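Local coordinates for protein FkbI (Streptomyces hygroscopicus, PDB 1R2J) that probably oxidises an acyl carrier protein-bound substrate with FAD, as an acyl-CoA dehydrogenase relative that helps make the methoxymalonyl extender unit of the polyketide FK520, at residues 254-258 against 259-263. Numbering follows the deposited sequence.
Sequences FGRPL and GDHQL
D260 N donates to P257 O at 2.8 Å, and H261 N follows with a bond to L258 O at 2.9 Å. Each joins an amide to the carbonyl three residues back, the spacing of a 3-10 turn, and both bonds are moderately bent, with the donor standing well above the carbonyl plane. P257 suits the start of this turn, since it gives only its carbonyl and its missing N-H costs no bond there; G259 continues the 3-10 segment. The D260 carboxylate lies alongside the proline ring, OD2 coming to 3.3 Å from P257 CD.

H261 takes the largest share of the contact. With CG anti to its carbonyl carbon (chi1 -63°), the ring reaches back to the chain before the turn, where H261 CE1 meets R256 CG at 3.5 Å and F254 CB at 4.0 Å. The R256 guanidinium and the imidazole have planes only 7° apart, but the groups are not stacked: the methylenes CG and CD of R256 meet the ring. R256 CD also passes D260 CB at 4.0 Å; the opposite charges are 5.7 Å apart between R256 NE and D260 OD2, so any attraction is probably modest. Histidine fits here because NE2 is also hydrogen-bonded to Q253 O: an alanine here would probably leave that carbonyl without this partner and the R256 methylenes without the ring they lie against.

All this is at the surface, far from the FAD site, in the link between helices 219-248 and 262-287 of the C-terminal helical domain. The short, weakly bonded strand 256-257 pairs antiparallel with 252-253 in a small beta hairpin, turned at F254 and G255, both with positive phi, which glycine adopts readily. L258 and G259 bond through their backbones to R251 and A248, and H261 occupies the N-cap position of helix 262-287.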
ATOM      1  N   PHE A 254     -39.506 -10.267   6.338  1.00 22.58           N
ATOM      2  CA  PHE A 254     -40.512 -10.078   7.377  1.00 23.73           C
ATOM      3  C   PHE A 254     -41.382  -8.865   7.047  1.00 24.52           C
ATOM      4  O   PHE A 254     -41.810  -8.125   7.929  1.00 25.20           O
ATOM      5  CB  PHE A 254     -39.853  -9.920   8.753  1.00 22.02           C
ATOM      6  CG  PHE A 254     -39.189 -11.177   9.247  1.00 22.16           C
ATOM      7  CD1 PHE A 254     -39.942 -12.207   9.816  1.00 23.55           C
ATOM      8  CD2 PHE A 254     -37.814 -11.346   9.119  1.00 21.21           C
ATOM      9  CE1 PHE A 254     -39.330 -13.386  10.253  1.00 22.31           C
ATOM     10  CE2 PHE A 254     -37.193 -12.520   9.549  1.00 19.99           C
ATOM     11  CZ  PHE A 254     -37.953 -13.542  10.119  1.00 22.73           C
ATOM     12  N   GLY A 255     -41.628  -8.664   5.756  1.00 27.47           N
ATOM     13  CA  GLY A 255     -42.478  -7.569   5.319  1.00 27.93           C
ATOM     14  C   GLY A 255     -41.923  -6.159   5.290  1.00 28.96           C
ATOM     15  O   GLY A 255     -42.692  -5.208   5.171  1.00 29.90           O
ATOM     16  N   ARG A 256     -40.611  -5.994   5.397  1.00 28.66           N
ATOM     17  CA  ARG A 256     -40.040  -4.652   5.353  1.00 29.24           C
ATOM     18  C   ARG A 256     -38.560  -4.640   4.992  1.00 26.70           C
ATOM     19  O   ARG A 256     -37.861  -5.640   5.146  1.00 27.09           O
ATOM     20  CB  ARG A 256     -40.265  -3.940   6.690  1.00 32.47           C
ATOM     21  CG  ARG A 256     -39.521  -4.548   7.853  1.00 37.55           C
ATOM     22  CD  ARG A 256     -40.117  -4.081   9.168  1.00 40.17           C
ATOM     23  NE  ARG A 256     -41.455  -4.634   9.354  1.00 45.76           N
ATOM     24  CZ  ARG A 256     -42.180  -4.495  10.459  1.00 48.33           C
ATOM     25  NH1 ARG A 256     -43.391  -5.033  10.530  1.00 48.37           N
ATOM     26  NH2 ARG A 256     -41.694  -3.824  11.496  1.00 49.68           N
ATOM     27  N   PRO A 257     -38.067  -3.500   4.493  1.00 24.87           N
ATOM     28  CA  PRO A 257     -36.653  -3.417   4.124  1.00 23.78           C
ATOM     29  C   PRO A 257     -35.793  -3.752   5.340  1.00 21.73           C
ATOM     30  O   PRO A 257     -36.137  -3.394   6.462  1.00 20.38           O
ATOM     31  CB  PRO A 257     -36.500  -1.961   3.681  1.00 23.81           C
ATOM     32  CG  PRO A 257     -37.886  -1.611   3.172  1.00 24.75           C
ATOM     33  CD  PRO A 257     -38.756  -2.224   4.237  1.00 24.62           C
ATOM     34  N   LEU A 258     -34.689  -4.455   5.113  1.00 22.04           N
ATOM     35  CA  LEU A 258     -33.782  -4.836   6.190  1.00 22.11           C
ATOM     36  C   LEU A 258     -33.414  -3.618   7.031  1.00 20.91           C
ATOM     37  O   LEU A 258     -33.265  -3.706   8.247  1.00 19.93           O
ATOM     38  CB  LEU A 258     -32.498  -5.436   5.612  1.00 20.77           C
ATOM     39  CG  LEU A 258     -32.610  -6.683   4.736  1.00 21.68           C
ATOM     40  CD1 LEU A 258     -31.219  -7.091   4.275  1.00 20.78           C
ATOM     41  CD2 LEU A 258     -33.275  -7.815   5.507  1.00 18.61           C
ATOM     42  N   GLY A 259     -33.264  -2.480   6.363  1.00 22.46           N
ATOM     43  CA  GLY A 259     -32.899  -1.258   7.051  1.00 23.63           C
ATOM     44  C   GLY A 259     -33.860  -0.878   8.157  1.00 24.27           C
ATOM     45  O   GLY A 259     -33.473  -0.165   9.082  1.00 23.93           O
ATOM     46  N   ASP A 260     -35.110  -1.332   8.059  1.00 23.99           N
ATOM     47  CA  ASP A 260     -36.109  -1.020   9.079  1.00 25.77           C
ATOM     48  C   ASP A 260     -35.967  -1.893  10.322  1.00 25.64           C
ATOM     49  O   ASP A 260     -36.584  -1.618  11.342  1.00 28.20           O
ATOM     50  CB  ASP A 260     -37.533  -1.146   8.519  1.00 27.92           C
ATOM     51  CG  ASP A 260     -37.867  -0.055   7.514  1.00 30.40           C
ATOM     52  OD1 ASP A 260     -37.105   0.924   7.419  1.00 29.68           O
ATOM     53  OD2 ASP A 260     -38.902  -0.167   6.824  1.00 34.40           O
ATOM     54  N   HIS A 261     -35.178  -2.961  10.240  1.00 23.50           N
ATOM     55  CA  HIS A 261     -34.962  -3.799  11.412  1.00 23.15           C
ATOM     56  C   HIS A 261     -33.838  -3.109  12.184  1.00 22.09           C
ATOM     57  O   HIS A 261     -32.719  -2.960  11.681  1.00 23.11           O
ATOM     58  CB  HIS A 261     -34.568  -5.211  10.988  1.00 23.95           C
ATOM     59  CG  HIS A 261     -35.635  -5.915  10.212  1.00 22.81           C
ATOM     60  ND1 HIS A 261     -36.907  -6.106  10.706  1.00 24.33           N
ATOM     61  CD2 HIS A 261     -35.628  -6.457   8.971  1.00 22.72           C
ATOM     62  CE1 HIS A 261     -37.638  -6.736   9.804  1.00 25.33           C
ATOM     63  NE2 HIS A 261     -36.886  -6.960   8.742  1.00 25.26           N
ATOM     64  N   GLN A 262     -34.137  -2.677  13.402  1.00 21.25           N
ATOM     65  CA  GLN A 262     -33.160  -1.944  14.196  1.00 21.43           C
ATOM     66  C   GLN A 262     -31.773  -2.563  14.314  1.00 20.99           C
ATOM     67  O   GLN A 262     -30.778  -1.839  14.346  1.00 22.69           O
ATOM     68  CB  GLN A 262     -33.728  -1.648  15.582  1.00 20.08           C
ATOM     69  CG  GLN A 262     -33.691  -0.174  15.919  1.00 22.44           C
ATOM     70  CD  GLN A 262     -34.225   0.136  17.304  1.00 21.51           C
ATOM     71  OE1 GLN A 262     -33.876  -0.530  18.279  1.00 22.43           O
ATOM     72  NE2 GLN A 262     -35.059   1.166  17.400  1.00 18.01           N
ATOM     73  N   LEU A 263     -31.692  -3.889  14.382  1.00 20.39           N
ATOM     74  CA  LEU A 263     -30.394  -4.534  14.482  1.00 18.69           C
ATOM     75  C   LEU A 263     -29.571  -4.257  13.226  1.00 18.04           C
ATOM     76  O   LEU A 263     -28.367  -4.017  13.312  1.00 16.91           O
ATOM     77  CB  LEU A 263     -30.551  -6.039  14.702  1.00 19.60           C
ATOM     78  CG  LEU A 263     -30.877  -6.463  16.144  1.00 20.84           C
ATOM     79  CD1 LEU A 263     -30.993  -7.981  16.221  1.00 19.72           C
ATOM     80  CD2 LEU A 263     -29.778  -5.981  17.085  1.00 20.09           C
TER